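Local coordinates for LRR receptor-like serine/threonine-protein kinase RGI3 (Arabidopsis thaliana, PDB 5HZ0), which acts as a receptor for RGF peptide hormones, which maintain the root stem cell niche, and forms heterodimers with SERK co-receptors once the peptide binds, at residues T248-G251 with N252-E255; R272-G275 with K276-N279; E296-T299 with N300-K303; E317-S320 with L321-N324. The protein carries 5 engineered substitutions. All coordinates share one frame; numbering follows the deposited sequence.

Overall arrangement
All four contacts lie in the leucine-rich repeat ectodomain. Each is a tight local turn in the loop between successive repeat strands. Interaction 1 closes its turn between strands 234-236 and 258-260. Interaction 2 does so between strands 258-260 and 282-284, and interaction 3 between strands 282-284 and 306-308. Interaction 4 follows strand 315-316 and precedes strand 330-332. They run in series along the chain; none nests in or crosses another. Neighbouring turns touch, with centres about 7 to 9 Å apart. Side-chain hydrogen bonds tie interaction 1 to 2 and interaction 2 to 3, while interactions 3 and 4 meet by packing. Contacts between neighbouring turns join adjacent repeats along this part of the solenoid.

Interaction 1: residues T248-G251 with N252-E255; sequences TELG and NCPE
Asn252 and Cys253 bond back to the turn that precedes them. Asn252 N reaches Glu249 O at 2.9 Å, and Cys253 N reaches Leu250 O at 3.2 Å. Both bonds span three residues. They continue the pattern begun by the bond from Gly251 N to Thr248 O, which is that of a 3-10 turn.

The second kind of contact is van der Waals. With CG anti to its own carbonyl carbon (chi1 -51°), Asn252 folds back along the turn. Its CB lies 3.2 Å from Glu249 O. Its amide then runs beside the Glu249 side chain, and both point the same way. Asn252 ND2 is 4.0 Å from Glu249 CB, so the amide meets the aliphatic stem. The carboxylate leads away, its plane turned 84° from that of the amide. An alanine in place of Asn252 would probably uncover the Glu249 stem and leave that side chain freer to turn.

The third kind is apolar and loose. Leu250 CD2 approaches Cys253 SG at 4.5 Å. Leu250 also packs on Ile226, on Phe274 of the next turn, and on Phe261, which belongs to a small-peptide recognition motif.

The turn thus joins the interior of neighbouring leucine-rich repeats. The hydrogen bonds between 248-251 and 252-255 are all backbone, and they hold the turn. Leu250 and Cys253 are its buried side chains, while Asn252 and Glu249 are partly exposed.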
loop_
_atom_site.group_PDB
_atom_site.type_symbol
_atom_site.label_atom_id
_atom_site.label_comp_id
_atom_site.label_asym_id
_atom_site.label_seq_id
_atom_site.Cartn_x
_atom_site.Cartn_y
_atom_site.Cartn_z
ATOM N N THR A 248 25.193 -14.502 -4.947
ATOM C CA THR A 248 25.275 -14.874 -6.343
ATOM C C THR A 248 24.674 -16.263 -6.562
ATOM O O THR A 248 23.999 -16.537 -7.565
ATOM C CB THR A 248 26.758 -14.879 -6.756
ATOM O OG1 THR A 248 27.087 -13.603 -7.313
ATOM C CG2 THR A 248 27.053 -15.966 -7.760
ATOM N N GLU A 249 24.909 -17.128 -5.585
ATOM C CA GLU A 249 24.547 -18.523 -5.679
ATOM C C GLU A 249 23.054 -18.763 -5.892
ATOM O O GLU A 249 22.671 -19.858 -6.288
ATOM C CB GLU A 249 25.029 -19.258 -4.430
ATOM C CG GLU A 249 26.531 -19.491 -4.405
ATOM C CD GLU A 249 27.312 -18.230 -4.199
ATOM O OE1 GLU A 249 26.739 -17.263 -3.647
ATOM O OE2 GLU A 249 28.499 -18.201 -4.577
ATOM N N LEU A 250 22.220 -17.757 -5.623
ATOM C CA LEU A 250 20.786 -17.872 -5.881
ATOM C C LEU A 250 20.491 -18.166 -7.363
ATOM O O LEU A 250 19.473 -18.775 -7.682
ATOM C CB LEU A 250 20.029 -16.618 -5.437
ATOM C CG LEU A 250 19.772 -16.490 -3.943
ATOM C CD1 LEU A 250 19.119 -15.153 -3.633
ATOM C CD2 LEU A 250 18.919 -17.634 -3.439
ATOM N N GLY A 251 21.393 -17.758 -8.254
ATOM C CA GLY A 251 21.266 -18.088 -9.657
ATOM C C GLY A 251 21.312 -19.584 -9.953
ATOM O O GLY A 251 21.049 -20.008 -11.076
ATOM N N ASN A 252 21.656 -20.370 -8.939
ATOM C CA ASN A 252 21.762 -21.835 -9.006
ATOM C C ASN A 252 20.502 -22.597 -8.575
ATOM O O ASN A 252 20.554 -23.798 -8.323
ATOM C CB ASN A 252 22.979 -22.341 -8.223
ATOM C CG ASN A 252 24.243 -21.626 -8.612
ATOM O OD1 ASN A 252 24.356 -21.123 -9.733
ATOM N ND2 ASN A 252 25.199 -21.551 -7.682
ATOM N N CYS A 253 19.393 -21.884 -8.428
ATOM C CA CYS A 253 18.154 -22.488 -7.955
ATOM C C CYS A 253 17.148 -22.449 -9.106
ATOM O O CYS A 253 16.395 -21.485 -9.259
ATOM C CB CYS A 253 17.609 -21.712 -6.753
ATOM S SG CYS A 253 18.707 -21.680 -5.302
ATOM N N PRO A 254 17.158 -23.504 -9.936
ATOM C CA PRO A 254 16.427 -23.527 -11.204
ATOM C C PRO A 254 14.940 -23.293 -11.030
ATOM O O PRO A 254 14.309 -22.803 -11.956
ATOM C CB PRO A 254 16.682 -24.948 -11.743
ATOM C CG PRO A 254 17.864 -25.425 -11.036
ATOM C CD PRO A 254 17.825 -24.792 -9.672
ATOM N N GLU A 255 14.391 -23.628 -9.870
ATOM C CA GLU A 255 12.947 -23.543 -9.667
ATOM C C GLU A 255 12.466 -22.251 -9.033
ATOM O O GLU A 255 11.301 -22.138 -8.690
ATOM C CB GLU A 255 12.438 -24.720 -8.837
ATOM C CG GLU A 255 12.716 -26.078 -9.445
ATOM C CD GLU A 255 11.986 -27.176 -8.703
ATOM O OE1 GLU A 255 11.313 -26.861 -7.692
ATOM O OE2 GLU A 255 12.080 -28.352 -9.123
#

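Interaction 2: residues R272-G275 with K276-N279; sequences RSFG and KLEN
Phe274 and Leu277 lie side by side and point the same way, into the interior of the repeat domain. Leu277 CD1 sits over one face of the Phe274 ring, 4.1 Å from Phe274 CD1. Both side chains have CG anti to the carbonyl carbon, with chi1 -87° for Phe274 and -58° for Leu277. This brings the leucine branch back over the ring. Leu277 CB also lies 3.4 Å from Phe274 O. The ring has a further apolar neighbour in Ile246, so it takes part in the packing between successive leucine-rich repeats.

Lys276 is oriented differently. Its chain runs back across the carbonyl of Ser273, and Lys276 CG lies 3.3 Å from Ser273 O. Further along, Lys276 CE comes within 4.3 Å of Ser273 CB. The chain bends at its last torsion (chi4 -65°). Ser273 does not use its hydroxyl on the lysine. Ser273 OG is hydrogen-bonded to Thr248 O, in the equivalent turn one repeat earlier.

The backbone holds these side chains in place. Lys276 N bonds to Ser273 O at 2.9 Å, and Leu277 N bonds to Phe274 O at the same length. With Gly275 N to Arg272 O, they form a short 3-10 run. The chemistry is therefore divided by face. The inner face is hydrocarbon packed on an aromatic ring. The other side carries an exposed lysine whose methylenes cover a peptide carbonyl while its end leads away from the turn.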
loop_
_atom_site.group_PDB
_atom_site.type_symbol
_atom_site.label_atom_id
_atom_site.label_comp_id
_atom_site.label_asym_id
_atom_site.label_seq_id
_atom_site.Cartn_x
_atom_site.Cartn_y
_atom_site.Cartn_z
ATOM N N ARG A 272 24.350 -10.857 -11.795
ATOM C CA ARG A 272 24.199 -11.288 -13.182
ATOM C C ARG A 272 23.679 -12.729 -13.298
ATOM O O ARG A 272 22.978 -13.076 -14.257
ATOM C CB ARG A 272 25.539 -11.118 -13.913
ATOM C CG ARG A 272 26.036 -9.668 -13.957
ATOM C CD ARG A 272 27.402 -9.520 -14.638
ATOM N NE ARG A 272 28.485 -10.077 -13.830
ATOM C CZ ARG A 272 29.105 -11.224 -14.096
ATOM N NH1 ARG A 272 28.757 -11.936 -15.162
ATOM N NH2 ARG A 272 30.077 -11.659 -13.302
ATOM N N SER A 273 24.000 -13.549 -12.297
ATOM C CA SER A 273 23.628 -14.964 -12.255
ATOM C C SER A 273 22.119 -15.178 -12.285
ATOM O O SER A 273 21.649 -16.257 -12.657
ATOM C CB SER A 273 24.205 -15.617 -11.005
ATOM O OG SER A 273 23.780 -14.934 -9.827
ATOM N N PHE A 274 21.368 -14.145 -11.903
ATOM C CA PHE A 274 19.909 -14.189 -11.920
ATOM C C PHE A 274 19.412 -14.482 -13.334
ATOM O O PHE A 274 18.318 -15.030 -13.536
ATOM C CB PHE A 274 19.321 -12.854 -11.437
ATOM C CG PHE A 274 19.159 -12.753 -9.942
ATOM C CD1 PHE A 274 19.882 -13.569 -9.087
ATOM C CD2 PHE A 274 18.264 -11.849 -9.393
ATOM C CE1 PHE A 274 19.724 -13.470 -7.711
ATOM C CE2 PHE A 274 18.107 -11.744 -8.005
ATOM C CZ PHE A 274 18.828 -12.558 -7.175
ATOM N N GLY A 275 20.226 -14.122 -14.317
ATOM C CA GLY A 275 19.883 -14.394 -15.697
ATOM C C GLY A 275 19.608 -15.864 -15.945
ATOM O O GLY A 275 18.854 -16.193 -16.835
ATOM N N LYS A 276 20.196 -16.744 -15.138
ATOM C CA LYS A 276 20.009 -18.171 -15.321
ATOM C C LYS A 276 18.701 -18.674 -14.707
ATOM O O LYS A 276 18.402 -19.868 -14.788
ATOM C CB LYS A 276 21.146 -18.962 -14.673
ATOM C CG LYS A 276 22.564 -18.509 -14.959
ATOM C CD LYS A 276 23.494 -19.170 -13.930
ATOM C CE LYS A 276 24.903 -18.610 -13.974
ATOM N NZ LYS A 276 25.577 -18.923 -15.263
ATOM N N LEU A 277 17.916 -17.809 -14.071
ATOM C CA LEU A 277 16.707 -18.338 -13.453
ATOM C C LEU A 277 15.578 -18.236 -14.464
ATOM O O LEU A 277 14.961 -17.182 -14.612
ATOM C CB LEU A 277 16.357 -17.511 -12.219
ATOM C CG LEU A 277 17.384 -17.388 -11.089
ATOM C CD1 LEU A 277 16.977 -16.294 -10.092
ATOM C CD2 LEU A 277 17.604 -18.710 -10.366
ATOM N N GLU A 278 15.240 -19.367 -15.078
ATOM C CA GLU A 278 14.327 -19.383 -16.217
ATOM C C GLU A 278 12.883 -19.370 -15.760
ATOM O O GLU A 278 11.973 -19.128 -16.552
ATOM C CB GLU A 278 14.558 -20.627 -17.060
ATOM C CG GLU A 278 15.948 -20.777 -17.631
ATOM C CD GLU A 278 15.942 -21.634 -18.888
ATOM O OE1 GLU A 278 15.316 -22.724 -18.878
ATOM O OE2 GLU A 278 16.541 -21.202 -19.896
ATOM N N ASN A 279 12.679 -19.682 -14.486
ATOM C CA ASN A 279 11.357 -19.639 -13.881
ATOM C C ASN A 279 10.986 -18.386 -13.057
ATOM O O ASN A 279 9.926 -18.357 -12.440
ATOM C CB ASN A 279 11.086 -20.927 -13.106
ATOM C CG ASN A 279 11.146 -22.150 -14.003
ATOM O OD1 ASN A 279 10.352 -22.288 -14.930
ATOM N ND2 ASN A 279 12.094 -23.030 -13.742
#

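Interaction 3: residues E296-T299 with N300-K303; sequences EELT and NCTK
Asn300 and Cys301 each donate a backbone bond to the preceding turn. Asn300 N meets Glu297 O at 2.9 Å. Cys301 N meets Leu298 O at 3.1 Å, with a nearly straight N-H...O angle of 168°. Within 296-299, Thr299 N bonds to Glu296 O at 2.9 Å. The Thr299 hydroxyl turns to the same carbonyl. Its OG1 sits between the backbone N and the carbonyl carbon (chi1 68°), which aims it back along the turn. The bond is modelled very short, so its exact length is doubtful.

The successive three-residue bonds define a 3-10 turn. Such turns follow the Ile-Pro step in plant-type leucine-rich repeats, on the side of the solenoid away from the parallel strands. Here the turn links the repeat strands 282-284 and 306-308.

Apolar contact is made on the buried face. Leu298 CD2 touches Cys301 SG at 3.9 Å. The sulfur lies beside its own backbone N (chi1 -52°), which turns it back toward the leucine. Thr299 is also buried, and its side chain packs on Leu321 of the following turn.

The remaining contacts face outward. Asn300 CB lies 3.3 Å from Glu297 O. Asn300 is a predicted N-glycosylation site, though no sugar is present on it in this structure. The end of Glu297 leads away from 300-303, and its side chain touches Arg272. Beyond the turn, Lys303 NZ bonds to Asn279 OD1 of the repeat before.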
loop_
_atom_site.group_PDB
_atom_site.type_symbol
_atom_site.label_atom_id
_atom_site.label_comp_id
_atom_site.label_asym_id
_atom_site.label_seq_id
_atom_site.Cartn_x
_atom_site.Cartn_y
_atom_site.Cartn_z
ATOM N N GLU A 296 22.090 -6.725 -17.720
ATOM C CA GLU A 296 21.367 -7.140 -18.916
ATOM C C GLU A 296 20.876 -8.570 -18.835
ATOM O O GLU A 296 19.865 -8.910 -19.437
ATOM C CB GLU A 296 22.221 -6.951 -20.162
ATOM C CG GLU A 296 22.493 -5.500 -20.444
ATOM C CD GLU A 296 22.532 -5.205 -21.907
ATOM O OE1 GLU A 296 21.484 -4.799 -22.460
ATOM O OE2 GLU A 296 23.612 -5.391 -22.500
ATOM N N GLU A 297 21.577 -9.393 -18.063
ATOM C CA GLU A 297 21.238 -10.802 -17.958
ATOM C C GLU A 297 19.868 -11.013 -17.333
ATOM O O GLU A 297 19.251 -12.056 -17.536
ATOM C CB GLU A 297 22.331 -11.576 -17.218
ATOM C CG GLU A 297 23.400 -10.672 -16.662
ATOM C CD GLU A 297 24.689 -10.739 -17.445
ATOM O OE1 GLU A 297 25.126 -11.860 -17.759
ATOM O OE2 GLU A 297 25.265 -9.671 -17.733
ATOM N N LEU A 298 19.384 -10.007 -16.611
ATOM C CA LEU A 298 18.041 -10.036 -16.020
ATOM C C LEU A 298 16.985 -10.093 -17.120
ATOM O O LEU A 298 15.895 -10.640 -16.941
ATOM C CB LEU A 298 17.810 -8.774 -15.179
ATOM C CG LEU A 298 17.396 -8.840 -13.708
ATOM C CD1 LEU A 298 16.584 -7.595 -13.360
ATOM C CD2 LEU A 298 16.626 -10.099 -13.355
ATOM N N THR A 299 17.311 -9.513 -18.267
ATOM C CA THR A 299 16.416 -9.570 -19.415
ATOM C C THR A 299 16.339 -10.984 -20.014
ATOM O O THR A 299 15.516 -11.233 -20.883
ATOM C CB THR A 299 16.824 -8.577 -20.513
ATOM O OG1 THR A 299 18.064 -8.998 -21.089
ATOM C CG2 THR A 299 16.978 -7.165 -19.941
ATOM N N ASN A 300 17.175 -11.911 -19.547
ATOM C CA ASN A 300 16.992 -13.316 -19.915
ATOM C C ASN A 300 15.960 -14.110 -19.085
ATOM O O ASN A 300 15.694 -15.281 -19.393
ATOM C CB ASN A 300 18.329 -14.070 -19.974
ATOM C CG ASN A 300 18.889 -14.162 -21.396
ATOM O OD1 ASN A 300 18.426 -13.470 -22.310
ATOM N ND2 ASN A 300 19.889 -15.016 -21.584
ATOM N N CYS A 301 15.345 -13.494 -18.070
ATOM C CA CYS A 301 14.347 -14.235 -17.298
ATOM C C CYS A 301 13.013 -13.981 -17.960
ATOM O O CYS A 301 12.357 -12.983 -17.694
ATOM C CB CYS A 301 14.276 -13.707 -15.866
ATOM S SG CYS A 301 15.836 -13.605 -14.953
ATOM N N THR A 302 12.561 -14.952 -18.740
ATOM C CA THR A 302 11.545 -14.693 -19.750
ATOM C C THR A 302 10.166 -14.666 -19.141
ATOM O O THR A 302 9.238 -14.102 -19.714
ATOM C CB THR A 302 11.622 -15.724 -20.904
ATOM O OG1 THR A 302 11.658 -17.050 -20.364
ATOM C CG2 THR A 302 12.882 -15.502 -21.686
ATOM N N LYS A 303 10.038 -15.279 -17.973
ATOM C CA LYS A 303 8.751 -15.364 -17.296
ATOM C C LYS A 303 8.487 -14.232 -16.293
ATOM O O LYS A 303 7.481 -14.266 -15.585
ATOM C CB LYS A 303 8.615 -16.713 -16.585
ATOM C CG LYS A 303 8.472 -17.919 -17.503
ATOM C CD LYS A 303 8.631 -19.212 -16.699
ATOM C CE LYS A 303 7.754 -20.331 -17.240
ATOM N NZ LYS A 303 7.515 -21.428 -16.239
#

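Interaction 4: residues E317-S320 with L321-N324; sequences EIPS and LMSN
Met322 packs against Ile318 and Pro319 on the buried side of this turn. Met322 SD lies 4.0 Å from Ile318 CG2, and the two side chains cross obliquely. The sulfur is also 4.4 Å from Pro319 CG. A bend at chi2 (107°) carries the methionine chain over to this side. Outside the turn, Met322 packs on Leu346 and Ile318 on Pro343, both in the next repeat. Ile318 and Pro319 form the Ile-Pro step common in plant-type leucine-rich repeats, and a 3-10 run follows it.

The carbonyl of Ser320 and the buried Ser323 also belong to this firm part. Ser320 O takes two bonds from one residue, Ser323 N at 3.0 Å and Ser323 OG at 3.0 Å. They reach the oxygen from opposite faces of its carbonyl plane. Ser345 OG is a further partner of the same oxygen. An alanine here removes the Ser323 hydroxyl and would probably leave Ser320 O to Ser323 N and Ser345 OG, its grip on the turn weakened. A bond from Met322 N to Pro319 O is doubtful, because Met322 N is crowded in the model.

The solvent side is loose. It holds the Ser320 side chain and that of Leu321, which makes little contact within the turn.

The turn therefore combines a sulfur-hydrocarbon interior with one carbonyl shared by several donors, and that carbonyl links it to the repeat that follows.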
loop_
_atom_site.group_PDB
_atom_site.type_symbol
_atom_site.label_atom_id
_atom_site.label_comp_id
_atom_site.label_asym_id
_atom_site.label_seq_id
_atom_site.Cartn_x
_atom_site.Cartn_y
_atom_site.Cartn_z
ATOM N N GLU A 317 21.737 3.111 -17.170
ATOM C CA GLU A 317 20.597 3.202 -18.066
ATOM C C GLU A 317 19.703 1.970 -17.983
ATOM O O GLU A 317 20.177 0.866 -17.726
ATOM C CB GLU A 317 21.059 3.368 -19.510
ATOM C CG GLU A 317 21.815 4.645 -19.795
ATOM C CD GLU A 317 21.819 4.966 -21.278
ATOM O OE1 GLU A 317 22.755 5.640 -21.752
ATOM O OE2 GLU A 317 20.870 4.543 -21.969
ATOM N N ILE A 318 18.405 2.166 -18.195
ATOM C CA ILE A 318 17.482 1.054 -18.335
ATOM C C ILE A 318 17.825 0.319 -19.615
ATOM O O ILE A 318 17.858 0.921 -20.688
ATOM C CB ILE A 318 16.040 1.549 -18.413
ATOM C CG1 ILE A 318 15.717 2.397 -17.176
ATOM C CG2 ILE A 318 15.074 0.361 -18.558
ATOM C CD1 ILE A 318 14.527 3.308 -17.361
ATOM N N PRO A 319 18.112 -0.980 -19.512
ATOM C CA PRO A 319 18.559 -1.724 -20.700
ATOM C C PRO A 319 17.459 -1.882 -21.765
ATOM O O PRO A 319 16.309 -2.144 -21.429
ATOM C CB PRO A 319 18.969 -3.090 -20.131
ATOM C CG PRO A 319 18.254 -3.200 -18.809
ATOM C CD PRO A 319 18.139 -1.796 -18.286
ATOM N N SER A 320 17.820 -1.737 -23.038
ATOM C CA SER A 320 16.851 -1.899 -24.127
ATOM C C SER A 320 16.385 -3.347 -24.278
ATOM O O SER A 320 15.234 -3.595 -24.653
ATOM C CB SER A 320 17.447 -1.397 -25.423
ATOM O OG SER A 320 18.732 -1.957 -25.582
ATOM N N LEU A 321 17.245 -4.302 -23.913
ATOM C CA LEU A 321 16.900 -5.732 -23.997
ATOM C C LEU A 321 15.719 -6.101 -23.108
ATOM O O LEU A 321 15.282 -7.245 -23.061
ATOM C CB LEU A 321 18.099 -6.645 -23.732
ATOM C CG LEU A 321 19.054 -6.735 -24.923
ATOM C CD1 LEU A 321 20.235 -7.662 -24.643
ATOM C CD2 LEU A 321 18.303 -7.159 -26.163
ATOM N N MET A 322 15.236 -5.114 -22.376
ATOM C CA MET A 322 13.995 -5.220 -21.636
ATOM C C MET A 322 12.843 -5.682 -22.532
ATOM O O MET A 322 11.856 -6.246 -22.046
ATOM C CB MET A 322 13.661 -3.857 -21.042
ATOM C CG MET A 322 12.936 -3.940 -19.744
ATOM S SD MET A 322 13.910 -3.499 -18.291
ATOM C CE MET A 322 12.582 -3.713 -17.123
ATOM N N SER A 323 12.961 -5.441 -23.838
ATOM C CA SER A 323 11.957 -5.950 -24.784
ATOM C C SER A 323 11.799 -7.476 -24.710
ATOM O O SER A 323 10.736 -8.016 -25.012
ATOM C CB SER A 323 12.299 -5.523 -26.208
ATOM O OG SER A 323 13.706 -5.461 -26.385
ATOM N N ASN A 324 12.842 -8.169 -24.272
ATOM C CA ASN A 324 12.764 -9.615 -24.120
ATOM C C ASN A 324 11.824 -10.107 -23.033
ATOM O O ASN A 324 11.380 -11.256 -23.083
ATOM C CB ASN A 324 14.145 -10.232 -23.931
ATOM C CG ASN A 324 14.816 -10.531 -25.241
ATOM O OD1 ASN A 324 14.369 -11.397 -25.992
ATOM N ND2 ASN A 324 15.887 -9.809 -25.537
#